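Local coordinates for protein fumarylacetoacetate hydrolase (Burkholderia xenovorans, PDB 5TI1) that probably hydrolyses fumarylacetoacetate to fumarate and acetoacetate, the last step of phenylalanine and tyrosine breakdown, in a metal-dependent active site, at residues B[237-243]-B[361-365]; B[148-154]-B[368-374]; B[163-167]-B[390-395]. All coordinates share one frame; numbering follows the deposited sequence. Where two conformers were deposited one is given.

Contact 1. Residues B[237-243]-B[361-365]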
# COMPACT_ATOMS: atom_id res chain seq x y z
N ASN B 237 5.97 -9.60 -10.49
CA ASN B 237 6.26 -11.00 -10.24
C ASN B 237 5.05 -11.62 -9.53
O ASN B 237 4.31 -10.93 -8.82
CB ASN B 237 7.54 -11.18 -9.42
CG ASN B 237 7.41 -10.68 -7.98
OD1 ASN B 237 7.27 -9.49 -7.74
ND2 ASN B 237 7.46 -11.60 -7.03
N ALA B 238 4.85 -12.92 -9.76
CA ALA B 238 3.68 -13.60 -9.20
C ALA B 238 3.86 -13.84 -7.71
O ALA B 238 4.97 -13.95 -7.20
CB ALA B 238 3.44 -14.93 -9.92
N LEU B 239 2.74 -13.91 -7.00
CA LEU B 239 2.80 -14.15 -5.56
C LEU B 239 3.41 -15.52 -5.29
O LEU B 239 3.03 -16.52 -5.90
CB LEU B 239 1.39 -14.06 -4.97
CG LEU B 239 1.24 -14.07 -3.45
CD1 LEU B 239 1.96 -12.90 -2.82
CD2 LEU B 239 -0.24 -14.04 -3.11
N GLY B 240 4.38 -15.56 -4.36
CA GLY B 240 5.09 -16.78 -4.07
C GLY B 240 6.33 -17.04 -4.90
O GLY B 240 7.03 -18.02 -4.64
N GLU B 241 6.63 -16.18 -5.88
CA GLU B 241 7.70 -16.41 -6.86
C GLU B 241 8.75 -15.31 -6.73
O GLU B 241 8.64 -14.24 -7.35
CB GLU B 241 7.14 -16.46 -8.28
CG GLU B 241 6.32 -17.71 -8.56
CD GLU B 241 5.93 -17.87 -10.03
OE1 GLU B 241 5.14 -18.79 -10.34
OE2 GLU B 241 6.43 -17.08 -10.87
N PRO B 242 9.81 -15.54 -5.94
CA PRO B 242 10.83 -14.50 -5.74
C PRO B 242 11.47 -14.04 -7.05
O PRO B 242 11.55 -14.79 -8.02
CB PRO B 242 11.86 -15.19 -4.84
CG PRO B 242 11.07 -16.25 -4.13
CD PRO B 242 10.08 -16.74 -5.14
N VAL B 243 11.94 -12.79 -7.06
CA VAL B 243 12.78 -12.25 -8.13
C VAL B 243 14.23 -12.36 -7.69
O VAL B 243 14.59 -11.86 -6.61
CB VAL B 243 12.42 -10.79 -8.44
CG1 VAL B 243 13.31 -10.25 -9.57
CG2 VAL B 243 10.96 -10.66 -8.80
N THR B 361 11.03 -9.47 -2.51
CA THR B 361 10.27 -10.62 -3.00
C THR B 361 10.79 -11.96 -2.50
O THR B 361 10.21 -13.00 -2.85
CB THR B 361 10.26 -10.61 -4.54
OG1 THR B 361 11.60 -10.83 -5.02
CG2 THR B 361 9.76 -9.26 -5.05
N VAL B 362 11.86 -11.99 -1.69
CA VAL B 362 12.50 -13.26 -1.37
C VAL B 362 11.57 -14.18 -0.58
O VAL B 362 11.68 -15.41 -0.65
CB VAL B 362 13.82 -13.02 -0.60
CG1 VAL B 362 13.53 -12.51 0.81
CG2 VAL B 362 14.65 -14.31 -0.56
N SER B 363 10.63 -13.61 0.16
CA SER B 363 9.68 -14.38 0.94
C SER B 363 8.38 -14.64 0.19
O SER B 363 7.48 -15.29 0.73
CB SER B 363 9.39 -13.66 2.27
OG SER B 363 10.49 -13.80 3.16
N GLY B 364 8.28 -14.18 -1.06
CA GLY B 364 7.13 -14.48 -1.90
C GLY B 364 6.22 -13.30 -2.20
O GLY B 364 5.23 -13.48 -2.92
N CYS B 365 6.50 -12.11 -1.66
CA CYS B 365 5.66 -10.95 -1.96
C CYS B 365 5.68 -10.67 -3.45
O CYS B 365 6.71 -10.81 -4.12
CB CYS B 365 6.15 -9.72 -1.17
SG CYS B 365 5.08 -8.26 -1.34
O HOH W 1 14.33 -12.73 -4.10

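Contact 2. Residues B[148-154]-B[368-374]. With MG (magnesium ion), chain K.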
# COMPACT_ATOMS: atom_id res chain seq x y z
N ILE B 148 -0.06 4.12 -8.58
CA ILE B 148 0.88 3.34 -7.78
C ILE B 148 0.11 2.25 -7.04
O ILE B 148 -0.63 2.57 -6.09
CB ILE B 148 1.66 4.24 -6.82
CG1 ILE B 148 2.39 5.33 -7.61
CG2 ILE B 148 2.63 3.44 -5.97
CD1 ILE B 148 2.87 6.49 -6.76
N PRO B 149 0.25 0.97 -7.42
CA PRO B 149 -0.47 -0.08 -6.68
C PRO B 149 0.07 -0.27 -5.27
O PRO B 149 -0.71 -0.54 -4.34
CB PRO B 149 -0.24 -1.33 -7.55
CG PRO B 149 0.20 -0.82 -8.89
CD PRO B 149 1.00 0.42 -8.56
N GLY B 150 1.38 -0.15 -5.10
CA GLY B 150 2.06 -0.28 -3.82
C GLY B 150 3.28 0.61 -3.74
O GLY B 150 4.02 0.76 -4.72
N TYR B 151 3.51 1.20 -2.57
CA TYR B 151 4.68 2.03 -2.31
C TYR B 151 5.45 1.43 -1.14
O TYR B 151 4.89 1.24 -0.05
CB TYR B 151 4.26 3.49 -2.04
CG TYR B 151 5.31 4.35 -1.37
CD1 TYR B 151 6.63 4.33 -1.79
CD2 TYR B 151 4.96 5.21 -0.31
CE1 TYR B 151 7.60 5.13 -1.18
CE2 TYR B 151 5.91 6.00 0.31
CZ TYR B 151 7.23 5.96 -0.13
OH TYR B 151 8.18 6.74 0.48
N THR B 152 6.70 1.09 -1.38
CA THR B 152 7.61 0.51 -0.40
C THR B 152 8.77 1.47 -0.20
O THR B 152 9.26 2.07 -1.16
CB THR B 152 8.14 -0.85 -0.89
OG1 THR B 152 7.05 -1.76 -1.07
CG2 THR B 152 9.15 -1.41 0.10
N ASP B 153 9.24 1.60 1.04
CA ASP B 153 10.36 2.50 1.31
C ASP B 153 11.46 1.76 2.05
O ASP B 153 11.18 1.07 3.04
CB ASP B 153 9.93 3.73 2.09
CG ASP B 153 10.98 4.83 2.08
OD1 ASP B 153 11.74 4.92 1.09
OD2 ASP B 153 11.04 5.57 3.08
N PHE B 154 12.69 1.89 1.58
CA PHE B 154 13.81 1.22 2.19
C PHE B 154 14.58 2.22 3.06
O PHE B 154 14.06 3.28 3.42
CB PHE B 154 14.67 0.57 1.10
CG PHE B 154 13.99 -0.60 0.45
CD1 PHE B 154 14.08 -1.87 1.00
CD2 PHE B 154 13.21 -0.42 -0.69
CE1 PHE B 154 13.43 -2.96 0.42
CE2 PHE B 154 12.55 -1.50 -1.27
CZ PHE B 154 12.66 -2.77 -0.71
N ARG B 368 3.84 -5.31 -8.79
CA ARG B 368 2.96 -4.94 -9.88
C ARG B 368 3.53 -3.73 -10.60
O ARG B 368 4.21 -2.89 -10.01
CB ARG B 368 1.55 -4.62 -9.35
CG ARG B 368 0.84 -5.83 -8.76
CD ARG B 368 -0.56 -5.50 -8.27
NE ARG B 368 -0.51 -4.76 -7.02
CZ ARG B 368 -1.58 -4.38 -6.32
NH1 ARG B 368 -2.80 -4.66 -6.75
NH2 ARG B 368 -1.42 -3.70 -5.18
N VAL B 369 3.21 -3.64 -11.90
CA VAL B 369 3.58 -2.49 -12.72
C VAL B 369 3.11 -1.22 -12.04
O VAL B 369 1.96 -1.12 -11.61
CB VAL B 369 2.98 -2.65 -14.12
CG1 VAL B 369 3.08 -1.35 -14.91
CG2 VAL B 369 3.66 -3.80 -14.88
N GLY B 370 4.00 -0.22 -11.94
CA GLY B 370 3.67 1.04 -11.30
C GLY B 370 4.01 1.12 -9.83
O GLY B 370 3.92 2.22 -9.26
N ASP B 371 4.36 0.00 -9.19
CA ASP B 371 4.85 0.04 -7.81
C ASP B 371 6.03 1.01 -7.70
O ASP B 371 6.84 1.15 -8.62
CB ASP B 371 5.29 -1.35 -7.35
CG ASP B 371 4.13 -2.24 -6.91
OD1 ASP B 371 2.98 -1.77 -6.74
OD2 ASP B 371 4.38 -3.45 -6.72
N LEU B 372 6.14 1.65 -6.54
CA LEU B 372 7.15 2.67 -6.27
C LEU B 372 8.01 2.19 -5.11
O LEU B 372 7.50 1.81 -4.06
CB LEU B 372 6.48 4.00 -5.92
CG LEU B 372 7.38 5.19 -5.58
CD1 LEU B 372 8.18 5.63 -6.80
CD2 LEU B 372 6.53 6.34 -5.04
N MET B 373 9.32 2.24 -5.30
CA MET B 373 10.25 1.72 -4.30
C MET B 373 11.23 2.83 -3.94
O MET B 373 12.09 3.20 -4.75
CB MET B 373 10.94 0.46 -4.83
CG MET B 373 9.90 -0.54 -5.34
SD MET B 373 10.24 -2.25 -4.94
CE MET B 373 8.74 -3.04 -5.52
N GLY B 374 11.09 3.36 -2.73
CA GLY B 374 11.94 4.45 -2.29
C GLY B 374 13.26 3.93 -1.76
O GLY B 374 13.32 2.92 -1.06
MG MG K . 12.04 7.41 3.92
O HOH W 2 -3.30 -1.38 -4.57

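Contact 3. Residues B[163-167]-B[390-395]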
# COMPACT_ATOMS: atom_id res chain seq x y z
N ASN B 163 24.35 8.13 10.86
CA ASN B 163 24.01 9.42 11.46
C ASN B 163 22.84 9.28 12.42
O ASN B 163 22.94 9.64 13.60
CB ASN B 163 23.69 10.44 10.37
CG ASN B 163 24.92 10.90 9.62
OD1 ASN B 163 26.03 10.87 10.15
ND2 ASN B 163 24.73 11.32 8.37
N VAL B 164 21.73 8.73 11.93
CA VAL B 164 20.53 8.57 12.75
C VAL B 164 20.81 7.67 13.94
O VAL B 164 20.48 8.00 15.09
CB VAL B 164 19.38 8.01 11.89
CG1 VAL B 164 18.24 7.54 12.77
CG2 VAL B 164 18.90 9.07 10.92
N GLY B 165 21.43 6.51 13.69
CA GLY B 165 21.73 5.59 14.78
C GLY B 165 22.66 6.18 15.82
O GLY B 165 22.55 5.86 17.00
N SER B 166 23.58 7.06 15.40
CA SER B 166 24.47 7.70 16.36
C SER B 166 23.69 8.54 17.36
O SER B 166 24.04 8.59 18.54
CB SER B 166 25.52 8.55 15.64
OG SER B 166 26.48 7.74 14.98
N MET B 167 22.63 9.21 16.91
CA MET B 167 21.84 10.02 17.84
C MET B 167 21.00 9.13 18.74
O MET B 167 20.81 9.45 19.92
CB MET B 167 20.95 10.99 17.07
CG MET B 167 21.67 11.80 16.02
SD MET B 167 20.54 12.91 15.17
CE MET B 167 21.32 13.06 13.57
N LEU B 390 17.31 16.58 9.83
CA LEU B 390 17.69 15.87 11.04
C LEU B 390 19.20 15.61 11.07
O LEU B 390 19.86 15.83 12.10
CB LEU B 390 16.91 14.56 11.16
CG LEU B 390 17.37 13.63 12.29
CD1 LEU B 390 17.05 14.24 13.65
CD2 LEU B 390 16.78 12.22 12.14
N GLU B 391 19.77 15.16 9.95
CA GLU B 391 21.21 14.96 9.90
C GLU B 391 21.95 16.28 9.72
O GLU B 391 22.93 16.55 10.43
CB GLU B 391 21.58 14.00 8.77
CG GLU B 391 20.92 12.63 8.86
CD GLU B 391 20.94 11.93 7.53
OE1 GLU B 391 21.91 11.20 7.26
OE2 GLU B 391 19.99 12.13 6.74
N LEU B 392 21.50 17.11 8.78
CA LEU B 392 22.22 18.33 8.45
C LEU B 392 22.42 19.22 9.67
O LEU B 392 23.46 19.87 9.80
CB LEU B 392 21.50 19.08 7.33
CG LEU B 392 21.48 18.37 5.97
CD1 LEU B 392 20.52 19.03 5.00
CD2 LEU B 392 22.89 18.28 5.39
N THR B 393 21.44 19.26 10.58
CA THR B 393 21.52 20.10 11.77
C THR B 393 21.79 19.30 13.03
O THR B 393 21.77 19.86 14.13
CB THR B 393 20.23 20.92 11.94
OG1 THR B 393 19.16 20.06 12.33
CG2 THR B 393 19.86 21.61 10.65
N TRP B 394 22.08 18.00 12.90
CA TRP B 394 22.26 17.09 14.03
C TRP B 394 21.17 17.31 15.08
O TRP B 394 21.42 17.70 16.22
CB TRP B 394 23.65 17.20 14.63
CG TRP B 394 24.06 15.96 15.37
CD1 TRP B 394 24.15 15.79 16.73
CD2 TRP B 394 24.42 14.69 14.79
NE1 TRP B 394 24.55 14.51 17.02
CE2 TRP B 394 24.72 13.81 15.86
CE3 TRP B 394 24.52 14.22 13.48
CZ2 TRP B 394 25.11 12.49 15.65
CZ3 TRP B 394 24.90 12.90 13.27
CH2 TRP B 394 25.19 12.06 14.35
N ASN B 395 19.94 17.05 14.65
CA ASN B 395 18.74 17.19 15.48
C ASN B 395 18.60 18.60 16.05
O ASN B 395 18.01 18.79 17.12
CB ASN B 395 18.73 16.15 16.61
CG ASN B 395 17.35 15.91 17.15
OD1 ASN B 395 16.35 16.28 16.51
ND2 ASN B 395 17.26 15.28 18.32

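Contact 1. Residues B[237-243]-B[361-365]
The side-chain amide of Asn237 meets the carbonyl of Cys365 at its ND2 edge and the methyl CG2 of Thr361 obliquely above its plane. ND2 spends one hydrogen on Cys365 O, which lies 3.1 Å away and close to the amide plane, in a nearly straight bond (166°). The other hydrogen goes back to Glu241 O in its own loop, 2.9 Å from ND2, where the nitrogen stands above the plane of that carbonyl. Thr361 CG2 is 3.7 Å from Asn237 OD1, an oxygen whose hydrogen-bond partner is Thr367 OG1, so both ends of the amide are engaged and its rotation is fixed. With CG lying between backbone N and carbonyl carbon (chi1 68°), the amide bridges Glu241 O of its own turn and Cys365 O just beyond the helix.

A second bond joins backbone to backbone: Gly240 N donates to Gly364 O at 2.7 Å, in the carbonyl plane and on a lone pair, while Leu239 CD1 packs on the same oxygen. At the far end Thr361 OG1 accepts from Val243 N, 2.8 Å away, and is itself bonded to Leu357 O one helical turn back. Pro242 lies between these polar points, its CA 3.3 Å from Thr361 O in a CA-H...O contact. Leu239, Pro242, Val362 and Cys365 also pack against the second subunit.

The arrangement is that of a type II beta turn, Ala238 to Glu241 with Gly240 at its third position, docked on the C-terminal end of helix 353-362, where Gly364 leaves the helix with positive phi.

Contact 2. Residues B[148-154]-B[368-374]
Strands 151-154 and 372-374 run parallel, their directions 16° apart, and four backbone bonds zip them together: Leu372 N to Gly150 O, Thr152 N to Leu372 O, Gly374 N to Thr152 O and Phe154 N to Gly374 O. On one face Tyr151 and Leu372 lie side by side and point the same way, Tyr151 CD1 3.8 Å from Leu372 CD2. The tyrosine ring also turns its edge, in plane, to Leu372 O, and Ile148 CG2 continues the apolar row at 3.9 Å from Leu372 CB. Thr152 and Met373 occupy the other face, where Thr152 OG1 bonds His360 NE2.

Before the strands, Pro149 CB sits over one face of the Arg368 guanidinium, 3.5 Å from NE; a bend at chi3 (-75°) folds the arginine back over the proline. Asp371 OD2 receives Arg368 N at 2.8 Å from above the carboxylate plane and forms a salt bridge to Arg189 of the second subunit.

Asp153, with CG anti to its own N (chi1 -166°), carries OD2 to 2.3 Å from the magnesium ion. Glu226, Glu228 and Asp260 supply the other protein ligands. Gly374 bonds the residues on either side of Asp153, Thr152 and Phe154, and so positions the backbone from which the metal ligand extends, and the magnesium probably offsets the mutual repulsion of four clustered carboxylates.

Contact 3. Residues B[163-167]-B[390-395]
Glu391 OE1 is gripped by two donors, the amide ND2 of Asn163 and the hydroxyl of Ser379. The amide bond is almost straight (175°) at 3.0 Å from ND2 to OE1; the carboxylate oxygen lies in the amide plane, while ND2 reaches it on the anti side. The two flat groups are turned 58° against each other, and their side chains cross at about a right angle.

Further along the helix, Met167 reaches over Trp394 in one of the two deposited conformers of the tryptophan. Its methyl CE stands over one face of the indole, 3.6 Å from the centroid of the six-membered ring, a CH-pi contact. SD follows at 4.3 Å from the same centroid, close to the ring normal, which makes this a Met-aromatic pair. The thioether reaches that far because its chain is extended beyond CG (chi2 180°). At the ring edge, Ser166 CB is 3.8 Å from Trp394 CH2, and Asn163 OD1 lies in plane near CZ3. Val164 CG2 meets Leu390 CD2 at 4.0 Å, and Leu390 CD1 is equally far from Met167 SD, so Leu390 packs against both Val164 and Met167.

The backbone at Trp394 is set by a Schellman motif that ends helix 389-392, with Asn395 N bonded to Leu390 O and Trp394 N to Glu391 O. The other carboxylate oxygen, Glu391 OE2, accepts from Ser388 OG and makes a weak bond to His160 ND1. Asn163 and the two serines therefore hold the glutamate beside the predicted proton acceptor, consistent with a Glu-His pair in which Glu391 orients and polarises the imidazole.

After the antiparallel sheet of strands 44-49 to 140-143, the chain reaches 148-154, then turns into helix 158-168, which carries 163-167, and later passes 237-243. Segment 361-365 closes the innermost loop in contact 1, tying the loop after strand 223-233 to the end of helix 353-362. A few residues on, 368-374 returns to 148-154 in contact 2, pairing neighbouring strands 151-154 and 372-374 of the mixed sheet, and 390-395 then reaches 163-167 in contact 3. Contact 1 lies within the spans of both others, whereas contacts 2 and 3 cross, their segments alternating. Contacts 1 and 2 both touch the second subunit; contact 3 sits about 27 Å from contact 2, centre to centre, joining helices 158-168 and 389-392.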